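Local coordinates for protein putative glutaryl-CoA dehydrogenase (Thermus thermophilus, PDB 2EBA) that binds flavin-adenine dinucleotide and belongs to the acyl-CoA dehydrogenase family, forming an assembly of four chains, at residues V85-R90 with E359-Y364; G247-A252 with S319-Q324; H171-W176 with P194-R199; L188-T193 with E224-P229. All blocks are in the same frame, centred on the assembly; numbering follows the deposited sequence.

Contact 1 (V85-R90 with E359-Y364). With FAD (flavin-adenine dinucleotide), chain I.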
# COMPACT_ATOMS: atom_id res chain seq x y z
N VAL A 85 -15.09 -20.14 -11.72
CA VAL A 85 -16.10 -20.86 -10.96
C VAL A 85 -15.48 -21.13 -9.59
O VAL A 85 -16.01 -20.70 -8.57
CB VAL A 85 -16.47 -22.19 -11.63
CG1 VAL A 85 -17.46 -22.91 -10.76
CG2 VAL A 85 -17.04 -21.95 -13.01
N ASP A 86 -14.35 -21.84 -9.59
CA ASP A 86 -13.63 -22.17 -8.37
C ASP A 86 -12.20 -22.62 -8.68
O ASP A 86 -11.99 -23.41 -9.60
CB ASP A 86 -14.35 -23.27 -7.61
CG ASP A 86 -13.76 -23.50 -6.22
OD1 ASP A 86 -14.12 -22.76 -5.28
OD2 ASP A 86 -12.92 -24.42 -6.09
N SER A 87 -11.23 -22.14 -7.89
CA SER A 87 -9.82 -22.48 -8.07
C SER A 87 -9.57 -23.99 -7.95
O SER A 87 -8.62 -24.52 -8.52
CB SER A 87 -8.95 -21.74 -7.05
OG SER A 87 -9.11 -20.33 -7.10
N GLY A 88 -10.41 -24.68 -7.19
CA GLY A 88 -10.23 -26.11 -7.03
C GLY A 88 -10.45 -26.85 -8.34
O GLY A 88 -9.76 -27.84 -8.65
N LEU A 89 -11.41 -26.38 -9.11
CA LEU A 89 -11.71 -27.02 -10.38
C LEU A 89 -10.56 -26.79 -11.34
O LEU A 89 -10.22 -27.67 -12.13
CB LEU A 89 -13.02 -26.48 -10.96
CG LEU A 89 -14.30 -26.67 -10.14
CD1 LEU A 89 -15.49 -26.10 -10.89
CD2 LEU A 89 -14.52 -28.15 -9.84
N ARG A 90 -9.96 -25.60 -11.27
CA ARG A 90 -8.84 -25.25 -12.15
C ARG A 90 -7.59 -26.03 -11.74
O ARG A 90 -6.79 -26.44 -12.58
CB ARG A 90 -8.59 -23.74 -12.07
CG ARG A 90 -7.68 -23.15 -13.16
CD ARG A 90 -6.19 -23.26 -12.80
NE ARG A 90 -5.91 -22.60 -11.54
CZ ARG A 90 -5.08 -23.06 -10.61
NH1 ARG A 90 -4.43 -24.20 -10.80
NH2 ARG A 90 -4.92 -22.38 -9.48
N GLU A 359 -5.91 -17.60 -1.40
CA GLU A 359 -4.86 -17.56 -0.39
C GLU A 359 -3.91 -18.73 -0.71
O GLU A 359 -2.69 -18.61 -0.60
CB GLU A 359 -5.51 -17.68 1.00
CG GLU A 359 -4.68 -17.13 2.17
CD GLU A 359 -4.61 -15.60 2.26
OE1 GLU A 359 -5.67 -14.94 2.36
OE2 GLU A 359 -3.48 -15.06 2.25
N THR A 360 -4.48 -19.86 -1.14
CA THR A 360 -3.69 -21.04 -1.51
C THR A 360 -2.91 -20.81 -2.81
O THR A 360 -1.69 -21.02 -2.86
CB THR A 360 -4.61 -22.28 -1.71
OG1 THR A 360 -4.94 -22.84 -0.43
CG2 THR A 360 -3.94 -23.32 -2.59
N VAL A 361 -3.61 -20.36 -3.84
CA VAL A 361 -3.00 -20.08 -5.13
C VAL A 361 -1.86 -19.09 -4.93
O VAL A 361 -0.84 -19.14 -5.62
CB VAL A 361 -4.03 -19.48 -6.10
CG1 VAL A 361 -3.41 -19.32 -7.48
CG2 VAL A 361 -5.27 -20.37 -6.15
N TYR A 362 -2.05 -18.19 -3.98
CA TYR A 362 -1.07 -17.19 -3.64
C TYR A 362 0.17 -17.84 -3.02
O TYR A 362 1.26 -17.27 -3.03
CB TYR A 362 -1.71 -16.21 -2.66
CG TYR A 362 -0.82 -15.12 -2.15
CD1 TYR A 362 -0.25 -14.18 -3.02
CD2 TYR A 362 -0.57 -15.00 -0.79
CE1 TYR A 362 0.54 -13.16 -2.52
CE2 TYR A 362 0.22 -13.98 -0.30
CZ TYR A 362 0.77 -13.07 -1.15
OH TYR A 362 1.56 -12.09 -0.62
N THR A 363 -0.00 -19.05 -2.49
CA THR A 363 1.07 -19.79 -1.85
C THR A 363 1.76 -20.88 -2.69
O THR A 363 2.98 -20.89 -2.81
CB THR A 363 0.54 -20.42 -0.55
OG1 THR A 363 0.29 -19.38 0.40
CG2 THR A 363 1.54 -21.39 0.04
N TYR A 364 0.98 -21.80 -3.25
CA TYR A 364 1.59 -22.87 -4.02
C TYR A 364 2.10 -22.46 -5.39
O TYR A 364 1.84 -21.35 -5.86
CB TYR A 364 0.64 -24.08 -4.13
CG TYR A 364 -0.62 -23.95 -4.98
CD1 TYR A 364 -0.73 -23.01 -6.02
CD2 TYR A 364 -1.67 -24.84 -4.80
CE1 TYR A 364 -1.86 -22.98 -6.84
CE2 TYR A 364 -2.80 -24.81 -5.61
CZ TYR A 364 -2.89 -23.88 -6.62
OH TYR A 364 -4.02 -23.87 -7.40
PA FAD I . 7.59 -22.43 3.29
O1A FAD I . 8.21 -22.73 4.64
O2A FAD I . 8.30 -22.82 2.02
O5B FAD I . 7.24 -20.85 3.27
C5B FAD I . 6.69 -20.16 4.27
C4B FAD I . 6.80 -18.66 4.25
O4B FAD I . 8.31 -18.24 3.96
C3B FAD I . 6.35 -18.17 2.77
O3B FAD I . 5.98 -16.81 2.95
C2B FAD I . 7.58 -17.98 1.84
O2B FAD I . 7.46 -16.88 1.02
C1B FAD I . 8.60 -17.57 2.87
N9A FAD I . 9.95 -18.01 2.31
C8A FAD I . 10.31 -19.26 2.04
N7A FAD I . 11.61 -19.21 1.58
C5A FAD I . 12.03 -17.91 1.59
C6A FAD I . 13.25 -17.25 1.23
N6A FAD I . 14.31 -17.93 0.76
N1A FAD I . 13.34 -15.88 1.37
C2A FAD I . 12.28 -15.15 1.84
N3A FAD I . 11.10 -15.77 2.19
C4A FAD I . 10.96 -17.14 2.08
N1 FAD I . 3.10 -28.97 -3.80
C2 FAD I . 3.34 -29.91 -4.78
O2 FAD I . 4.51 -30.25 -5.04
N3 FAD I . 2.30 -30.48 -5.46
C4 FAD I . 1.00 -30.13 -5.18
O4 FAD I . 0.07 -30.67 -5.80
C4X FAD I . 0.73 -29.17 -4.18
N5 FAD I . -0.57 -28.81 -3.87
C5X FAD I . -0.84 -27.90 -2.87
C6 FAD I . -2.19 -27.59 -2.55
C7 FAD I . -2.48 -26.68 -1.51
C7M FAD I . -3.94 -26.40 -1.21
C8 FAD I . -1.41 -26.06 -0.78
C8M FAD I . -1.63 -25.08 0.35
C9 FAD I . -0.08 -26.37 -1.11
C9A FAD I . 0.24 -27.30 -2.15
N10 FAD I . 1.57 -27.66 -2.49
C10 FAD I . 1.82 -28.58 -3.48
C1' FAD I . 2.73 -27.09 -1.78
C2' FAD I . 2.97 -25.63 -2.03
O2' FAD I . 3.69 -25.48 -3.24
C3' FAD I . 3.70 -25.10 -0.83
O3' FAD I . 2.72 -24.76 0.15
C4' FAD I . 4.54 -23.86 -1.11
O4' FAD I . 5.80 -24.24 -1.70
C5' FAD I . 4.82 -23.11 0.17
O5' FAD I . 5.79 -23.79 0.93
P FAD I . 5.58 -24.29 2.46
O1P FAD I . 4.12 -24.45 2.78
O2P FAD I . 6.45 -25.51 2.65
O3P FAD I . 6.10 -23.04 3.31
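Arg90 and Tyr364 reach toward each other from opposite directions and join through one hydrogen bond, NH2 of Arg90 giving to OH of Tyr364 over 2.7 Å. The bond is somewhat bent, the angle at the hydrogen being 147°, and the hydroxyl lies slightly off the guanidinium plane, which stands steeply to the phenol ring (75°). The same hydroxyl is hydrogen-bonded to Ser91 OG, while Arg90 NE forms a salt bridge with Glu83 and NH1 a hydrogen bond with Ser94. A group held at all three nitrogens has little freedom to rotate, and Glu83 probably offsets the buried charge.

Van der Waals contact with a valine methyl adds to this bond. CG2 of Val361 lies at the guanidinium edge, 3.9 Å from Arg90 NH2, and it also meets Ser87 OG at 4.0 Å; that serine hydroxyl finds its main partner in Glu83. The arrangement belongs to the acyl-CoA dehydrogenase fold, in which an N-terminal helical region, here the start of helix 87-107, packs against the C-terminal helices, here the end of helix 351-361.

At the start of helix 87-107 Asp86 is the N-cap, OD2 accepting from Gly88 N at 2.8 Å; in the other segment Thr360 O accepts from the N atoms of both Thr363 and Tyr364.

Contacts with FAD complete the site. With CG of Tyr364 lying between backbone N and carbonyl carbon (chi1 70°), the ring edge faces the flavin, CD2 being 3.6 Å from FAD C6. Thr360 CG2 touches the flavin methyl C7M at 3.4 Å, and Thr363 CG2 lies 3.6 Å from FAD O3'.

Contact 2 (G247-A252 with S319-Q324)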
# COMPACT_ATOMS: atom_id res chain seq x y z
N GLY A 247 -1.02 -21.41 -16.72
CA GLY A 247 -2.46 -21.49 -16.67
C GLY A 247 -3.01 -20.76 -15.47
O GLY A 247 -4.10 -20.21 -15.54
N ILE A 248 -2.27 -20.75 -14.38
CA ILE A 248 -2.72 -20.07 -13.17
C ILE A 248 -2.76 -18.56 -13.38
O ILE A 248 -3.64 -17.88 -12.86
CB ILE A 248 -1.80 -20.40 -11.99
CG1 ILE A 248 -1.98 -21.88 -11.61
CG2 ILE A 248 -2.09 -19.45 -10.82
CD1 ILE A 248 -1.01 -22.37 -10.60
N ALA A 249 -1.82 -18.02 -14.14
CA ALA A 249 -1.82 -16.58 -14.40
C ALA A 249 -3.12 -16.24 -15.12
O ALA A 249 -3.67 -15.14 -14.98
CB ALA A 249 -0.64 -16.19 -15.23
N TRP A 250 -3.63 -17.20 -15.88
CA TRP A 250 -4.87 -17.01 -16.60
C TRP A 250 -6.07 -17.16 -15.69
O TRP A 250 -6.90 -16.27 -15.63
CB TRP A 250 -4.99 -17.99 -17.74
CG TRP A 250 -4.28 -17.57 -18.96
CD1 TRP A 250 -3.00 -17.85 -19.30
CD2 TRP A 250 -4.83 -16.83 -20.05
NE1 TRP A 250 -2.72 -17.35 -20.54
CE2 TRP A 250 -3.83 -16.72 -21.03
CE3 TRP A 250 -6.09 -16.26 -20.30
CZ2 TRP A 250 -4.04 -16.07 -22.25
CZ3 TRP A 250 -6.30 -15.62 -21.50
CH2 TRP A 250 -5.28 -15.52 -22.47
N GLY A 251 -6.16 -18.29 -15.00
CA GLY A 251 -7.27 -18.54 -14.10
C GLY A 251 -7.48 -17.43 -13.08
O GLY A 251 -8.62 -17.09 -12.75
N ALA A 252 -6.38 -16.86 -12.58
CA ALA A 252 -6.43 -15.78 -11.59
C ALA A 252 -7.31 -14.65 -12.09
O ALA A 252 -8.07 -14.04 -11.33
CB ALA A 252 -5.02 -15.25 -11.32
N SER A 319 7.06 -16.33 -13.98
CA SER A 319 7.03 -15.95 -12.57
C SER A 319 6.39 -14.57 -12.39
O SER A 319 5.62 -14.35 -11.44
CB SER A 319 8.45 -15.92 -11.99
OG SER A 319 8.83 -17.18 -11.48
N LEU A 320 6.70 -13.64 -13.29
CA LEU A 320 6.17 -12.29 -13.21
C LEU A 320 4.65 -12.32 -13.29
O LEU A 320 3.97 -11.73 -12.44
CB LEU A 320 6.72 -11.42 -14.34
CG LEU A 320 6.09 -10.02 -14.44
CD1 LEU A 320 6.36 -9.27 -13.16
CD2 LEU A 320 6.68 -9.26 -15.60
N ALA A 321 4.12 -13.02 -14.29
CA ALA A 321 2.68 -13.12 -14.49
C ALA A 321 1.93 -13.83 -13.36
O ALA A 321 0.84 -13.42 -12.98
CB ALA A 321 2.39 -13.82 -15.82
N LYS A 322 2.49 -14.91 -12.82
CA LYS A 322 1.84 -15.62 -11.74
C LYS A 322 1.79 -14.73 -10.50
O LYS A 322 0.74 -14.55 -9.87
CB LYS A 322 2.60 -16.92 -11.44
CG LYS A 322 1.84 -17.91 -10.59
CD LYS A 322 2.02 -17.65 -9.11
CE LYS A 322 1.41 -18.78 -8.30
NZ LYS A 322 1.66 -18.64 -6.84
N ARG A 323 2.94 -14.16 -10.16
CA ARG A 323 3.09 -13.28 -9.01
C ARG A 323 2.12 -12.12 -9.06
O ARG A 323 1.34 -11.91 -8.14
CB ARG A 323 4.52 -12.75 -8.96
CG ARG A 323 4.85 -11.86 -7.77
CD ARG A 323 5.57 -10.62 -8.26
NE ARG A 323 6.37 -9.98 -7.23
CZ ARG A 323 6.70 -8.70 -7.26
NH1 ARG A 323 6.30 -7.92 -8.25
NH2 ARG A 323 7.46 -8.20 -6.29
N GLN A 324 2.16 -11.36 -10.16
CA GLN A 324 1.28 -10.20 -10.32
C GLN A 324 -0.21 -10.53 -10.35
O GLN A 324 -0.99 -9.95 -9.60
CB GLN A 324 1.63 -9.43 -11.60
CG GLN A 324 2.99 -8.78 -11.61
CD GLN A 324 3.24 -7.89 -10.42
OE1 GLN A 324 3.84 -8.32 -9.44
NE2 GLN A 324 2.78 -6.65 -10.49
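Ala249 and Ala321 meet methyl to methyl with no flat group between them; the planar side chains of Trp250, Arg323 and Gln324 turn to other partners. The indole of Trp250 meets Phe246 edge to face and packs on Ala301 and Ala305 of helix 281-309. The Arg323 guanidinium bonds through NH1 to OE1 of Gln324 at 2.8 Å, the donor standing well above the amide plane, and it pairs with Glu289 of the third subunit.

The helices 247-252 and 319-324 come close where Ala249 faces Ala321, two small residues, which is consistent with the 8.3 Å between the axes. These run in roughly the same direction, at an angle of 30°, and the CA atoms of Ala249 and Lys322 are 4.6 Å apart. The two alanine CB atoms are separated by 3.9 Å, and Ala249 CB lies equally far from Ala321 O. Alongside, Ile248 CG2 rests 4.2 Å from Lys322 CG, on the aliphatic part of a chain whose NZ binds the carbonyls of Val361, Tyr364 and Gly366.

The pair belongs to the C-terminal helical domain of the acyl-CoA dehydrogenase fold: helices 281-309 and 368-380 pack around it, and the third subunit covers Leu320, Arg323 and Gln324.

Contact 3 (H171-W176 with P194-R199)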
# COMPACT_ATOMS: atom_id res chain seq x y z
N HIS A 171 -3.86 -42.53 -9.48
CA HIS A 171 -3.44 -43.91 -9.66
C HIS A 171 -1.95 -43.80 -9.92
O HIS A 171 -1.18 -44.71 -9.62
CB HIS A 171 -4.10 -44.55 -10.88
CG HIS A 171 -5.56 -44.30 -10.99
ND1 HIS A 171 -6.08 -43.16 -11.57
CD2 HIS A 171 -6.63 -45.03 -10.59
CE1 HIS A 171 -7.40 -43.21 -11.52
NE2 HIS A 171 -7.76 -44.33 -10.93
N LEU A 172 -1.55 -42.67 -10.49
CA LEU A 172 -0.15 -42.43 -10.82
C LEU A 172 0.34 -41.19 -10.07
O LEU A 172 -0.32 -40.16 -10.07
CB LEU A 172 0.01 -42.23 -12.33
CG LEU A 172 1.42 -42.45 -12.89
CD1 LEU A 172 1.84 -43.89 -12.62
CD2 LEU A 172 1.44 -42.15 -14.37
N ALA A 173 1.51 -41.29 -9.45
CA ALA A 173 2.08 -40.19 -8.69
C ALA A 173 3.49 -39.86 -9.17
O ALA A 173 4.41 -40.67 -9.04
CB ALA A 173 2.10 -40.53 -7.19
N VAL A 174 3.66 -38.66 -9.72
CA VAL A 174 4.95 -38.22 -10.22
C VAL A 174 5.74 -37.81 -9.01
O VAL A 174 5.54 -36.73 -8.48
CB VAL A 174 4.81 -37.03 -11.16
CG1 VAL A 174 6.17 -36.63 -11.70
CG2 VAL A 174 3.87 -37.38 -12.28
N ILE A 175 6.61 -38.69 -8.55
CA ILE A 175 7.39 -38.39 -7.37
C ILE A 175 8.80 -37.97 -7.72
O ILE A 175 9.43 -38.58 -8.58
CB ILE A 175 7.44 -39.61 -6.43
CG1 ILE A 175 6.32 -39.51 -5.40
CG2 ILE A 175 8.77 -39.67 -5.71
CD1 ILE A 175 4.95 -39.64 -5.98
N TRP A 176 9.27 -36.93 -7.04
CA TRP A 176 10.63 -36.43 -7.23
C TRP A 176 11.44 -36.74 -5.99
O TRP A 176 11.07 -36.37 -4.89
CB TRP A 176 10.63 -34.92 -7.48
CG TRP A 176 9.78 -34.52 -8.63
CD1 TRP A 176 8.46 -34.20 -8.59
CD2 TRP A 176 10.15 -34.56 -10.02
NE1 TRP A 176 7.98 -34.04 -9.87
CE2 TRP A 176 9.00 -34.26 -10.76
CE3 TRP A 176 11.35 -34.83 -10.70
CZ2 TRP A 176 9.00 -34.22 -12.16
CZ3 TRP A 176 11.34 -34.80 -12.09
CH2 TRP A 176 10.18 -34.50 -12.80
N PRO A 194 2.82 -51.57 -3.11
CA PRO A 194 3.03 -51.61 -1.67
C PRO A 194 4.04 -50.61 -1.11
O PRO A 194 5.04 -50.29 -1.75
CB PRO A 194 3.41 -53.08 -1.41
CG PRO A 194 3.73 -53.63 -2.78
CD PRO A 194 2.80 -52.92 -3.70
N GLY A 195 3.75 -50.12 0.09
CA GLY A 195 4.63 -49.17 0.75
C GLY A 195 4.27 -47.72 0.49
O GLY A 195 4.88 -46.81 1.04
N PHE A 196 3.27 -47.51 -0.36
CA PHE A 196 2.82 -46.17 -0.73
C PHE A 196 1.48 -45.83 -0.08
O PHE A 196 0.47 -46.47 -0.35
CB PHE A 196 2.66 -46.10 -2.25
CG PHE A 196 2.39 -44.72 -2.78
CD1 PHE A 196 3.42 -43.95 -3.30
CD2 PHE A 196 1.10 -44.19 -2.78
CE1 PHE A 196 3.18 -42.68 -3.83
CE2 PHE A 196 0.85 -42.92 -3.29
CZ PHE A 196 1.89 -42.16 -3.82
N GLN A 197 1.47 -44.82 0.78
CA GLN A 197 0.25 -44.42 1.46
C GLN A 197 -0.10 -42.96 1.18
O GLN A 197 0.78 -42.10 1.18
CB GLN A 197 0.38 -44.61 2.97
CG GLN A 197 0.71 -46.02 3.44
CD GLN A 197 -0.41 -47.03 3.20
OE1 GLN A 197 -0.37 -48.15 3.72
NE2 GLN A 197 -1.41 -46.64 2.40
N ALA A 198 -1.38 -42.70 0.95
CA ALA A 198 -1.86 -41.35 0.69
C ALA A 198 -2.97 -41.04 1.69
O ALA A 198 -3.99 -41.71 1.71
CB ALA A 198 -2.41 -41.25 -0.72
N ARG A 199 -2.75 -40.02 2.51
CA ARG A 199 -3.75 -39.64 3.49
C ARG A 199 -4.17 -38.21 3.23
O ARG A 199 -3.34 -37.33 3.02
CB ARG A 199 -3.19 -39.80 4.91
CG ARG A 199 -2.69 -41.23 5.16
CD ARG A 199 -2.52 -41.56 6.64
NE ARG A 199 -1.38 -40.87 7.26
CZ ARG A 199 -0.11 -41.05 6.92
NH1 ARG A 199 0.21 -41.89 5.94
NH2 ARG A 199 0.85 -40.39 7.56
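Phe196 carries this contact, its ring meeting two side chains of the strand 172-176. CZ of Phe196 comes to 3.7 Å from CB of Ala173, an oblique approach in which the methyl is neither squarely over the ring nor in its plane. CD1 of Ile175 sits at the ring edge, 4.1 Å from Phe196 CE1, the two side chains sliding past each other in opposite directions. All the touching atoms are carbon, so the junction is held by dispersion and by the exclusion of water.

The ring crosses a wide gap. The nearest CA atoms, those of Ala173 and Phe196, are 10.0 Å apart, well beyond the spacing of paired strands. The CB of Phe196 points toward strand 172-176, and with CG anti to the backbone N (chi1 -172°) the ring extends on to it, beside its own carbonyl carbon. The end of the ring reaches the Ala173 methyl, not the backbone.

In the second shell, Val189 packs on both Ile175 and Phe196, and Leu217 of strand 212-217 also touches both. Gly195, just before the strand, has a positive phi (93°), a backbone conformation that glycine adopts readily.

The contact thus joins two beta layers of the middle domain of an acyl-CoA dehydrogenase. Strand 172-178 is the central member of a three-stranded sheet: Leu172 and Val174 pair through their backbones with Cys128, and Ala173 pairs with Val189 in the antiparallel strand 184-190. Strand 196-200 belongs to the other, antiparallel sheet, where its neighbour is strand 212-217.

Contact 4 (L188-T193 with E224-P229)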
# COMPACT_ATOMS: atom_id res chain seq x y z
N LEU A 188 7.31 -42.39 -12.10
CA LEU A 188 5.87 -42.53 -12.32
C LEU A 188 5.53 -43.71 -11.40
O LEU A 188 5.65 -44.87 -11.79
CB LEU A 188 5.56 -42.88 -13.78
CG LEU A 188 6.15 -41.88 -14.77
CD1 LEU A 188 5.73 -42.24 -16.19
CD2 LEU A 188 5.69 -40.47 -14.40
N VAL A 189 5.14 -43.37 -10.18
CA VAL A 189 4.82 -44.33 -9.13
C VAL A 189 3.34 -44.68 -9.01
O VAL A 189 2.53 -43.83 -8.67
CB VAL A 189 5.26 -43.77 -7.76
CG1 VAL A 189 4.96 -44.77 -6.65
CG2 VAL A 189 6.73 -43.43 -7.79
N PRO A 190 2.98 -45.93 -9.31
CA PRO A 190 1.57 -46.30 -9.19
C PRO A 190 1.21 -46.12 -7.71
O PRO A 190 2.04 -46.34 -6.84
CB PRO A 190 1.56 -47.76 -9.64
CG PRO A 190 2.66 -47.78 -10.68
CD PRO A 190 3.75 -46.98 -9.99
N THR A 191 -0.01 -45.71 -7.41
CA THR A 191 -0.35 -45.47 -6.02
C THR A 191 -0.72 -46.72 -5.25
O THR A 191 -0.89 -46.66 -4.03
CB THR A 191 -1.47 -44.42 -5.88
OG1 THR A 191 -2.63 -44.85 -6.60
CG2 THR A 191 -1.00 -43.07 -6.42
N ASP A 192 -0.84 -47.85 -5.93
CA ASP A 192 -1.20 -49.08 -5.24
C ASP A 192 -0.00 -49.97 -4.97
O ASP A 192 -0.14 -51.00 -4.31
CB ASP A 192 -2.27 -49.85 -6.00
CG ASP A 192 -1.83 -50.26 -7.38
OD1 ASP A 192 -2.66 -50.84 -8.11
OD2 ASP A 192 -0.66 -50.02 -7.75
N THR A 193 1.17 -49.60 -5.46
CA THR A 193 2.36 -50.40 -5.21
C THR A 193 2.58 -50.40 -3.70
O THR A 193 2.52 -49.36 -3.06
CB THR A 193 3.60 -49.84 -5.93
OG1 THR A 193 4.55 -49.37 -4.97
CG2 THR A 193 3.22 -48.72 -6.83
N GLU A 224 12.82 -49.46 -13.36
CA GLU A 224 13.52 -48.40 -14.09
C GLU A 224 12.65 -47.98 -15.28
O GLU A 224 12.78 -46.87 -15.78
CB GLU A 224 14.88 -48.92 -14.57
CG GLU A 224 15.56 -48.10 -15.67
CD GLU A 224 15.82 -46.65 -15.28
OE1 GLU A 224 16.09 -46.38 -14.09
OE2 GLU A 224 15.76 -45.77 -16.16
N SER A 225 11.78 -48.88 -15.71
CA SER A 225 10.88 -48.62 -16.84
C SER A 225 9.82 -47.60 -16.44
O SER A 225 9.06 -47.12 -17.28
CB SER A 225 10.20 -49.92 -17.30
OG SER A 225 9.13 -50.28 -16.43
N LEU A 226 9.77 -47.27 -15.15
CA LEU A 226 8.80 -46.31 -14.62
C LEU A 226 9.47 -45.01 -14.15
O LEU A 226 8.83 -44.14 -13.56
CB LEU A 226 7.96 -46.96 -13.50
CG LEU A 226 6.47 -47.12 -13.85
CD1 LEU A 226 6.31 -47.44 -15.32
CD2 LEU A 226 5.85 -48.19 -12.98
N ARG A 227 10.76 -44.88 -14.42
CA ARG A 227 11.46 -43.66 -14.08
C ARG A 227 11.49 -42.81 -15.36
O ARG A 227 11.71 -43.33 -16.45
CB ARG A 227 12.90 -43.94 -13.65
CG ARG A 227 13.66 -42.66 -13.32
CD ARG A 227 15.08 -42.94 -12.90
NE ARG A 227 15.90 -43.36 -14.03
CZ ARG A 227 16.43 -42.53 -14.92
NH1 ARG A 227 16.22 -41.23 -14.80
NH2 ARG A 227 17.15 -43.00 -15.93
N LEU A 228 11.25 -41.51 -15.23
CA LEU A 228 11.27 -40.62 -16.38
C LEU A 228 12.71 -40.50 -16.91
O LEU A 228 13.57 -39.87 -16.28
CB LEU A 228 10.72 -39.26 -15.97
CG LEU A 228 9.37 -38.78 -16.51
CD1 LEU A 228 8.41 -39.92 -16.80
CD2 LEU A 228 8.79 -37.83 -15.49
N PRO A 229 12.99 -41.11 -18.08
CA PRO A 229 14.33 -41.09 -18.69
C PRO A 229 14.99 -39.73 -18.82
O PRO A 229 16.09 -39.52 -18.30
CB PRO A 229 14.10 -41.78 -20.04
CG PRO A 229 12.64 -41.56 -20.32
CD PRO A 229 12.02 -41.78 -18.97
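Leu188 N donates to Leu226 O over 2.7 Å, tying the edge strand of a sheet in the beta-rich middle domain of this acyl-CoA dehydrogenase fold to the connection that leads on toward helix 235-269. At 172° the bond is almost straight, and the backbone pairing of Leu228 with Gly186 continues the attachment along the same strand.

Packing is tight around this bond. CG of Leu226 lies 3.2 Å from Leu188 O, beside the strand, a close approach of carbon to carbonyl oxygen. On the buried side, CD1 of Leu188 meets CD1 of Leu228 at 3.6 Å, the two side chains crossing at about a right angle; Leu188 also packs against Gln112 and Phe116 of helix 110-121, and Leu228 against Gln112.

Toward solvent the fit is slacker. Pro190 and Leu226, both partly exposed, reach toward each other, CD of Pro190 lying 3.8 Å from Leu226 CD2. Within 224-229 Arg227 NE gives to the syn lone pair of Glu224 OE1, 3.0 Å away and in the guanidinium plane, an oxygen that also accepts from Trp155 NE1.

The four contacts form two touching pairs. Contacts 1 and 2, their centres about 11 Å apart, meet in the helical part of the chain: Ile248 packs against both segments of contact 1, its CG1 lying 3.5 Å from Arg90 CZ and its CG2 3.6 Å from Val361 CG1, while Lys322 ties helix 315-340 to the end of helix 351-361 and to Tyr364, which lines the FAD pocket. Contacts 3 and 4, with centres about 9 Å apart, join where Phe196 CD2 lies 3.4 Å from Thr191 O. Between contacts 1 and 3 the nearest atoms are about 14 Å apart. Contact 1 touches the flavin directly, whereas the side chains of Lys322, Ile175 and Leu228 lie about 8, 9 and 14 Å from a bound FAD.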